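Long-range contact in 3-hydroxyisobutyrate dehydrogenase (Thermus thermophilus, PDB 2CVZ), which probably oxidises 3-hydroxyisobutyrate in valine catabolism, using NADP as its cofactor: residues 176-188 and 274-288. Sequence-based numbering, arbitrary orientation.
Sequences LWAAGEGLLALVK and VEALRLLERWGGVEI
With CG of W177 anti to its backbone N (chi1 -177°) and that of L280 anti to its carbonyl carbon (chi1 -66°), the indole and the leucine branch meet between two helices of the all-helical C-terminal domain. Long helix 160-188 and the last helix, 276-284, run roughly parallel here, their axes 27° apart and 9.7 Å at closest approach. L280 lies over one face of the indole, its CG 4.2 Å from the centroid of the six-membered ring in a CH-pi contact, while L279 CD2 sits at the ring edge. G180 has no side chain, and L280 CD1 rests directly on its backbone, 3.6 Å from G180 C. E181 OE2 takes the W177 N-H in a bent bond nearly in the ring plane; the carboxylate, held also by L252 N of the second subunit, should limit the indole's rotation. Beyond G285, the first residue to leave helical geometry, with positive phi, the tail turns back along 176-188. V286 CG1 packs on L184 CD2 at 3.7 Å, and E281 OE2, also salt-bridged to R221, accepts the backbone N-H of I288 in a nearly straight bond. K188 runs past V286 in the opposite direction, and its NZ donates a hydrogen bond to G284 O at 2.6 Å, approaching in the carbonyl plane.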
ATOM      1  N   LEU C 176       0.529  -6.172 -14.458  1.00 14.00           N
ATOM      2  CA  LEU C 176      -0.336  -7.343 -14.466  1.00 15.15           C
ATOM      3  C   LEU C 176      -1.320  -7.381 -13.303  1.00 15.27           C
ATOM      4  O   LEU C 176      -2.503  -7.655 -13.492  1.00 14.22           O
ATOM      5  CB  LEU C 176       0.524  -8.609 -14.460  1.00 15.01           C
ATOM      6  CG  LEU C 176      -0.178  -9.966 -14.348  1.00 17.07           C
ATOM      7  CD1 LEU C 176      -1.122 -10.176 -15.527  1.00 17.07           C
ATOM      8  CD2 LEU C 176       0.875 -11.063 -14.315  1.00 18.23           C
ATOM      9  N   TRP C 177      -0.832  -7.103 -12.099  1.00 14.70           N
ATOM     10  CA  TRP C 177      -1.693  -7.131 -10.925  1.00 16.10           C
ATOM     11  C   TRP C 177      -2.738  -6.021 -10.927  1.00 15.42           C
ATOM     12  O   TRP C 177      -3.907  -6.271 -10.647  1.00 16.32           O
ATOM     13  CB  TRP C 177      -0.849  -7.059  -9.650  1.00 15.69           C
ATOM     14  CG  TRP C 177      -1.665  -7.161  -8.395  1.00 17.74           C
ATOM     15  CD1 TRP C 177      -2.299  -6.142  -7.742  1.00 17.21           C
ATOM     16  CD2 TRP C 177      -1.965  -8.354  -7.662  1.00 19.37           C
ATOM     17  NE1 TRP C 177      -2.971  -6.625  -6.649  1.00 17.22           N
ATOM     18  CE2 TRP C 177      -2.783  -7.981  -6.575  1.00 18.20           C
ATOM     19  CE3 TRP C 177      -1.620  -9.704  -7.820  1.00 19.54           C
ATOM     20  CZ2 TRP C 177      -3.266  -8.908  -5.646  1.00 20.26           C
ATOM     21  CZ3 TRP C 177      -2.102 -10.628  -6.894  1.00 21.90           C
ATOM     22  CH2 TRP C 177      -2.916 -10.222  -5.821  1.00 20.19           C
ATOM     23  N   ALA C 178      -2.322  -4.797 -11.247  1.00 15.13           N
ATOM     24  CA  ALA C 178      -3.252  -3.674 -11.274  1.00 15.43           C
ATOM     25  C   ALA C 178      -4.350  -3.925 -12.297  1.00 15.31           C
ATOM     26  O   ALA C 178      -5.520  -3.624 -12.055  1.00 14.23           O
ATOM     27  CB  ALA C 178      -2.513  -2.377 -11.602  1.00 14.55           C
ATOM     28  N   ALA C 179      -3.971  -4.467 -13.450  1.00 15.28           N
ATOM     29  CA  ALA C 179      -4.953  -4.766 -14.484  1.00 15.40           C
ATOM     30  C   ALA C 179      -5.951  -5.762 -13.894  1.00 15.60           C
ATOM     31  O   ALA C 179      -7.156  -5.663 -14.129  1.00 15.68           O
ATOM     32  CB  ALA C 179      -4.269  -5.357 -15.700  1.00 16.64           C
ATOM     33  N   GLY C 180      -5.434  -6.711 -13.119  1.00 15.32           N
ATOM     34  CA  GLY C 180      -6.279  -7.706 -12.483  1.00 16.11           C
ATOM     35  C   GLY C 180      -7.275  -7.072 -11.529  1.00 16.30           C
ATOM     36  O   GLY C 180      -8.467  -7.394 -11.561  1.00 16.78           O
ATOM     37  N   GLU C 181      -6.799  -6.171 -10.673  1.00 15.62           N
ATOM     38  CA  GLU C 181      -7.686  -5.493  -9.728  1.00 15.23           C
ATOM     39  C   GLU C 181      -8.775  -4.753 -10.503  1.00 15.99           C
ATOM     40  O   GLU C 181      -9.958  -4.832 -10.171  1.00 15.19           O
ATOM     41  CB  GLU C 181      -6.912  -4.480  -8.871  1.00 15.50           C
ATOM     42  CG  GLU C 181      -5.842  -5.074  -7.945  1.00 16.75           C
ATOM     43  CD  GLU C 181      -5.162  -4.011  -7.081  1.00 16.75           C
ATOM     44  OE1 GLU C 181      -5.358  -2.807  -7.351  1.00 17.61           O
ATOM     45  OE2 GLU C 181      -4.424  -4.377  -6.138  1.00 16.91           O
ATOM     46  N   GLY C 182      -8.366  -4.030 -11.542  1.00 15.62           N
ATOM     47  CA  GLY C 182      -9.314  -3.276 -12.342  1.00 16.36           C
ATOM     48  C   GLY C 182     -10.325  -4.134 -13.079  1.00 16.96           C
ATOM     49  O   GLY C 182     -11.523  -3.839 -13.072  1.00 16.84           O
ATOM     50  N   LEU C 183      -9.848  -5.196 -13.719  1.00 15.82           N
ATOM     51  CA  LEU C 183     -10.734  -6.087 -14.462  1.00 17.10           C
ATOM     52  C   LEU C 183     -11.702  -6.808 -13.534  1.00 17.76           C
ATOM     53  O   LEU C 183     -12.858  -7.032 -13.886  1.00 16.38           O
ATOM     54  CB  LEU C 183      -9.914  -7.106 -15.255  1.00 18.36           C
ATOM     55  CG  LEU C 183      -9.174  -6.509 -16.455  1.00 18.59           C
ATOM     56  CD1 LEU C 183      -8.170  -7.501 -17.014  1.00 19.71           C
ATOM     57  CD2 LEU C 183     -10.193  -6.115 -17.509  1.00 19.87           C
ATOM     58  N   LEU C 184     -11.223  -7.168 -12.348  1.00 16.58           N
ATOM     59  CA  LEU C 184     -12.057  -7.856 -11.373  1.00 18.81           C
ATOM     60  C   LEU C 184     -13.243  -6.958 -11.039  1.00 18.32           C
ATOM     61  O   LEU C 184     -14.389  -7.399 -11.053  1.00 18.15           O
ATOM     62  CB  LEU C 184     -11.236  -8.167 -10.116  1.00 20.53           C
ATOM     63  CG  LEU C 184     -11.811  -9.105  -9.046  1.00 21.73           C
ATOM     64  CD1 LEU C 184     -12.976  -8.451  -8.332  1.00 23.36           C
ATOM     65  CD2 LEU C 184     -12.236 -10.409  -9.700  1.00 23.41           C
ATOM     66  N   ALA C 185     -12.961  -5.692 -10.748  1.00 17.46           N
ATOM     67  CA  ALA C 185     -14.007  -4.728 -10.424  1.00 18.08           C
ATOM     68  C   ALA C 185     -14.989  -4.568 -11.585  1.00 17.63           C
ATOM     69  O   ALA C 185     -16.204  -4.545 -11.385  1.00 17.83           O
ATOM     70  CB  ALA C 185     -13.386  -3.383 -10.081  1.00 16.98           C
ATOM     71  N   LEU C 186     -14.462  -4.465 -12.802  1.00 16.69           N
ATOM     72  CA  LEU C 186     -15.319  -4.305 -13.975  1.00 16.80           C
ATOM     73  C   LEU C 186     -16.245  -5.503 -14.200  1.00 17.94           C
ATOM     74  O   LEU C 186     -17.450  -5.329 -14.380  1.00 18.05           O
ATOM     75  CB  LEU C 186     -14.467  -4.063 -15.226  1.00 15.81           C
ATOM     76  CG  LEU C 186     -13.698  -2.737 -15.228  1.00 16.16           C
ATOM     77  CD1 LEU C 186     -12.787  -2.658 -16.442  1.00 17.16           C
ATOM     78  CD2 LEU C 186     -14.688  -1.577 -15.219  1.00 15.55           C
ATOM     79  N   VAL C 187     -15.684  -6.711 -14.186  1.00 18.84           N
ATOM     80  CA  VAL C 187     -16.488  -7.918 -14.391  1.00 21.36           C
ATOM     81  C   VAL C 187     -17.603  -8.014 -13.351  1.00 22.58           C
ATOM     82  O   VAL C 187     -18.714  -8.420 -13.638  1.00 21.38           O
ATOM     83  CB  VAL C 187     -15.604  -9.175 -14.332  1.00 21.54           C
ATOM     84  CG1 VAL C 187     -16.488 -10.431 -14.361  1.00 24.17           C
ATOM     85  CG2 VAL C 187     -14.650  -9.217 -15.514  1.00 22.33           C
ATOM     86  N   LYS C 188     -17.266  -7.641 -12.105  1.00 22.67           N
ATOM     87  CA  LYS C 188     -18.264  -7.742 -11.039  1.00 25.57           C
ATOM     88  C   LYS C 188     -19.486  -6.843 -11.276  1.00 25.86           C
ATOM     89  O   LYS C 188     -20.577  -7.094 -10.777  1.00 26.54           O
ATOM     90  CB  LYS C 188     -17.584  -7.410  -9.713  1.00 26.39           C
ATOM     91  CG  LYS C 188     -18.305  -8.034  -8.515  1.00 30.81           C
ATOM     92  CD  LYS C 188     -18.186  -9.558  -8.493  1.00 31.17           C
ATOM     93  CE  LYS C 188     -19.010 -10.196  -7.370  1.00 33.74           C
ATOM     94  NZ  LYS C 188     -18.611 -11.592  -7.199  1.00 33.70           N
ATOM     95  N   VAL C 274       1.105 -15.741 -14.113  1.00 17.23           N
ATOM     96  CA  VAL C 274      -0.171 -15.112 -14.429  1.00 18.14           C
ATOM     97  C   VAL C 274      -1.300 -15.654 -13.554  1.00 17.79           C
ATOM     98  O   VAL C 274      -2.336 -15.009 -13.392  1.00 19.91           O
ATOM     99  CB  VAL C 274      -0.520 -15.299 -15.921  1.00 18.06           C
ATOM    100  CG1 VAL C 274      -1.873 -14.673 -16.232  1.00 18.99           C
ATOM    101  CG2 VAL C 274       0.564 -14.656 -16.779  1.00 20.15           C
ATOM    102  N   GLU C 275      -1.100 -16.833 -12.976  1.00 18.73           N
ATOM    103  CA  GLU C 275      -2.120 -17.412 -12.107  1.00 18.61           C
ATOM    104  C   GLU C 275      -2.272 -16.597 -10.826  1.00 19.75           C
ATOM    105  O   GLU C 275      -3.178 -16.840 -10.028  1.00 19.30           O
ATOM    106  CB  GLU C 275      -1.783 -18.869 -11.776  1.00 20.51           C
ATOM    107  CG  GLU C 275      -2.154 -19.826 -12.901  1.00 19.93           C
ATOM    108  CD  GLU C 275      -1.962 -21.280 -12.529  1.00 21.00           C
ATOM    109  OE1 GLU C 275      -0.850 -21.806 -12.729  1.00 22.14           O
ATOM    110  OE2 GLU C 275      -2.929 -21.892 -12.029  1.00 22.62           O
ATOM    111  N   ALA C 276      -1.389 -15.624 -10.631  1.00 18.85           N
ATOM    112  CA  ALA C 276      -1.480 -14.779  -9.447  1.00 18.96           C
ATOM    113  C   ALA C 276      -2.859 -14.122  -9.441  1.00 18.36           C
ATOM    114  O   ALA C 276      -3.427 -13.852  -8.384  1.00 18.10           O
ATOM    115  CB  ALA C 276      -0.378 -13.713  -9.464  1.00 17.68           C
ATOM    116  N   LEU C 277      -3.404 -13.884 -10.632  1.00 17.81           N
ATOM    117  CA  LEU C 277      -4.715 -13.263 -10.748  1.00 17.27           C
ATOM    118  C   LEU C 277      -5.822 -14.168 -10.212  1.00 17.84           C
ATOM    119  O   LEU C 277      -6.914 -13.699  -9.903  1.00 17.33           O
ATOM    120  CB  LEU C 277      -4.996 -12.870 -12.207  1.00 18.85           C
ATOM    121  CG  LEU C 277      -4.583 -11.436 -12.580  1.00 19.49           C
ATOM    122  CD1 LEU C 277      -3.126 -11.212 -12.245  1.00 20.81           C
ATOM    123  CD2 LEU C 277      -4.841 -11.180 -14.059  1.00 20.87           C
ATOM    124  N   ARG C 278      -5.538 -15.463 -10.100  1.00 18.85           N
ATOM    125  CA  ARG C 278      -6.527 -16.398  -9.566  1.00 20.09           C
ATOM    126  C   ARG C 278      -6.871 -16.004  -8.131  1.00 19.41           C
ATOM    127  O   ARG C 278      -7.987 -16.235  -7.665  1.00 21.37           O
ATOM    128  CB  ARG C 278      -5.989 -17.832  -9.567  1.00 21.65           C
ATOM    129  CG  ARG C 278      -6.043 -18.560 -10.901  1.00 26.26           C
ATOM    130  CD  ARG C 278      -5.580 -19.999 -10.695  1.00 30.13           C
ATOM    131  NE  ARG C 278      -5.580 -20.808 -11.911  1.00 34.34           N
ATOM    132  CZ  ARG C 278      -6.672 -21.264 -12.516  1.00 34.00           C
ATOM    133  NH1 ARG C 278      -7.873 -20.994 -12.027  1.00 34.33           N
ATOM    134  NH2 ARG C 278      -6.558 -22.009 -13.606  1.00 36.25           N
ATOM    135  N   LEU C 279      -5.904 -15.417  -7.431  1.00 19.21           N
ATOM    136  CA  LEU C 279      -6.125 -14.987  -6.052  1.00 18.44           C
ATOM    137  C   LEU C 279      -7.179 -13.889  -6.017  1.00 18.04           C
ATOM    138  O   LEU C 279      -8.028 -13.852  -5.122  1.00 16.73           O
ATOM    139  CB  LEU C 279      -4.818 -14.483  -5.433  1.00 18.89           C
ATOM    140  CG  LEU C 279      -4.889 -14.032  -3.970  1.00 19.54           C
ATOM    141  CD1 LEU C 279      -5.494 -15.140  -3.115  1.00 19.61           C
ATOM    142  CD2 LEU C 279      -3.493 -13.674  -3.479  1.00 20.19           C
ATOM    143  N   LEU C 280      -7.127 -12.994  -6.999  1.00 18.54           N
ATOM    144  CA  LEU C 280      -8.091 -11.905  -7.087  1.00 18.76           C
ATOM    145  C   LEU C 280      -9.464 -12.466  -7.445  1.00 19.53           C
ATOM    146  O   LEU C 280     -10.489 -11.977  -6.964  1.00 19.58           O
ATOM    147  CB  LEU C 280      -7.647 -10.884  -8.140  1.00 19.20           C
ATOM    148  CG  LEU C 280      -6.367 -10.116  -7.802  1.00 19.43           C
ATOM    149  CD1 LEU C 280      -5.931  -9.271  -8.993  1.00 20.34           C
ATOM    150  CD2 LEU C 280      -6.617  -9.238  -6.576  1.00 21.09           C
ATOM    151  N   GLU C 281      -9.483 -13.493  -8.288  1.00 19.51           N
ATOM    152  CA  GLU C 281     -10.743 -14.116  -8.686  1.00 20.87           C
ATOM    153  C   GLU C 281     -11.322 -14.831  -7.474  1.00 20.33           C
ATOM    154  O   GLU C 281     -12.537 -14.857  -7.274  1.00 21.19           O
ATOM    155  CB  GLU C 281     -10.515 -15.117  -9.816  1.00 19.67           C
ATOM    156  CG  GLU C 281      -9.902 -14.505 -11.063  1.00 20.72           C
ATOM    157  CD  GLU C 281      -9.783 -15.506 -12.197  1.00 22.10           C
ATOM    158  OE1 GLU C 281      -9.304 -16.632 -11.947  1.00 22.29           O
ATOM    159  OE2 GLU C 281     -10.163 -15.162 -13.337  1.00 21.66           O
ATOM    160  N   ARG C 282     -10.433 -15.413  -6.675  1.00 21.66           N
ATOM    161  CA  ARG C 282     -10.823 -16.114  -5.457  1.00 22.93           C
ATOM    162  C   ARG C 282     -11.572 -15.146  -4.549  1.00 22.89           C
ATOM    163  O   ARG C 282     -12.712 -15.397  -4.155  1.00 22.69           O
ATOM    164  CB  ARG C 282      -9.573 -16.644  -4.739  1.00 26.04           C
ATOM    165  CG  ARG C 282      -9.719 -16.809  -3.231  1.00 31.27           C
ATOM    166  CD  ARG C 282      -9.641 -18.262  -2.814  1.00 32.55           C
ATOM    167  NE  ARG C 282      -8.333 -18.864  -3.065  1.00 32.21           N
ATOM    168  CZ  ARG C 282      -7.282 -18.762  -2.254  1.00 33.59           C
ATOM    169  NH1 ARG C 282      -7.368 -18.074  -1.124  1.00 32.53           N
ATOM    170  NH2 ARG C 282      -6.146 -19.368  -2.569  1.00 33.47           N
ATOM    171  N   TRP C 283     -10.928 -14.032  -4.224  1.00 20.96           N
ATOM    172  CA  TRP C 283     -11.534 -13.029  -3.357  1.00 21.27           C
ATOM    173  C   TRP C 283     -12.783 -12.414  -3.971  1.00 21.20           C
ATOM    174  O   TRP C 283     -13.783 -12.207  -3.287  1.00 23.63           O
ATOM    175  CB  TRP C 283     -10.533 -11.912  -3.042  1.00 19.62           C
ATOM    176  CG  TRP C 283      -9.335 -12.350  -2.264  1.00 20.28           C
ATOM    177  CD1 TRP C 283      -9.270 -13.366  -1.353  1.00 19.59           C
ATOM    178  CD2 TRP C 283      -8.042 -11.736  -2.272  1.00 20.11           C
ATOM    179  NE1 TRP C 283      -8.014 -13.422  -0.791  1.00 20.43           N
ATOM    180  CE2 TRP C 283      -7.241 -12.431  -1.337  1.00 19.71           C
ATOM    181  CE3 TRP C 283      -7.481 -10.661  -2.977  1.00 19.37           C
ATOM    182  CZ2 TRP C 283      -5.910 -12.087  -1.089  1.00 20.21           C
ATOM    183  CZ3 TRP C 283      -6.156 -10.319  -2.728  1.00 20.56           C
ATOM    184  CH2 TRP C 283      -5.386 -11.031  -1.791  1.00 20.61           C
ATOM    185  N   GLY C 284     -12.720 -12.123  -5.265  1.00 21.66           N
ATOM    186  CA  GLY C 284     -13.848 -11.514  -5.942  1.00 22.19           C
ATOM    187  C   GLY C 284     -15.052 -12.420  -6.108  1.00 23.57           C
ATOM    188  O   GLY C 284     -16.171 -11.937  -6.254  1.00 24.21           O
ATOM    189  N   GLY C 285     -14.828 -13.729  -6.086  1.00 24.76           N
ATOM    190  CA  GLY C 285     -15.924 -14.666  -6.247  1.00 26.22           C
ATOM    191  C   GLY C 285     -16.439 -14.672  -7.674  1.00 27.22           C
ATOM    192  O   GLY C 285     -17.614 -14.940  -7.923  1.00 27.69           O
ATOM    193  N   VAL C 286     -15.553 -14.373  -8.616  1.00 26.90           N
ATOM    194  CA  VAL C 286     -15.916 -14.339 -10.023  1.00 26.86           C
ATOM    195  C   VAL C 286     -14.659 -14.502 -10.867  1.00 27.60           C
ATOM    196  O   VAL C 286     -13.569 -14.104 -10.452  1.00 26.25           O
ATOM    197  CB  VAL C 286     -16.601 -13.001 -10.382  1.00 27.63           C
ATOM    198  CG1 VAL C 286     -15.622 -11.852 -10.209  1.00 27.18           C
ATOM    199  CG2 VAL C 286     -17.135 -13.046 -11.806  1.00 29.21           C
ATOM    200  N   GLU C 287     -14.808 -15.097 -12.046  1.00 27.60           N
ATOM    201  CA  GLU C 287     -13.678 -15.293 -12.940  1.00 27.62           C
ATOM    202  C   GLU C 287     -13.539 -14.124 -13.908  1.00 27.30           C
ATOM    203  O   GLU C 287     -14.531 -13.528 -14.330  1.00 25.23           O
ATOM    204  CB  GLU C 287     -13.845 -16.597 -13.730  1.00 29.58           C
ATOM    205  CG  GLU C 287     -13.741 -17.852 -12.873  1.00 32.72           C
ATOM    206  CD  GLU C 287     -13.905 -19.135 -13.670  1.00 35.36           C
ATOM    207  OE1 GLU C 287     -13.686 -20.221 -13.089  1.00 36.91           O
ATOM    208  OE2 GLU C 287     -14.255 -19.063 -14.868  1.00 35.81           O
ATOM    209  N   ILE C 288     -12.299 -13.792 -14.246  1.00 26.45           N
ATOM    210  CA  ILE C 288     -12.033 -12.714 -15.185  1.00 28.05           C
ATOM    211  C   ILE C 288     -12.090 -13.282 -16.599  1.00 30.58           C
ATOM    212  O   ILE C 288     -11.105 -13.819 -17.105  1.00 29.40           O
ATOM    213  CB  ILE C 288     -10.642 -12.088 -14.949  1.00 26.97           C
ATOM    214  CG1 ILE C 288     -10.601 -11.417 -13.576  1.00 26.75           C
ATOM    215  CG2 ILE C 288     -10.335 -11.066 -16.039  1.00 27.65           C
ATOM    216  CD1 ILE C 288      -9.218 -10.949 -13.169  1.00 27.18           C
TER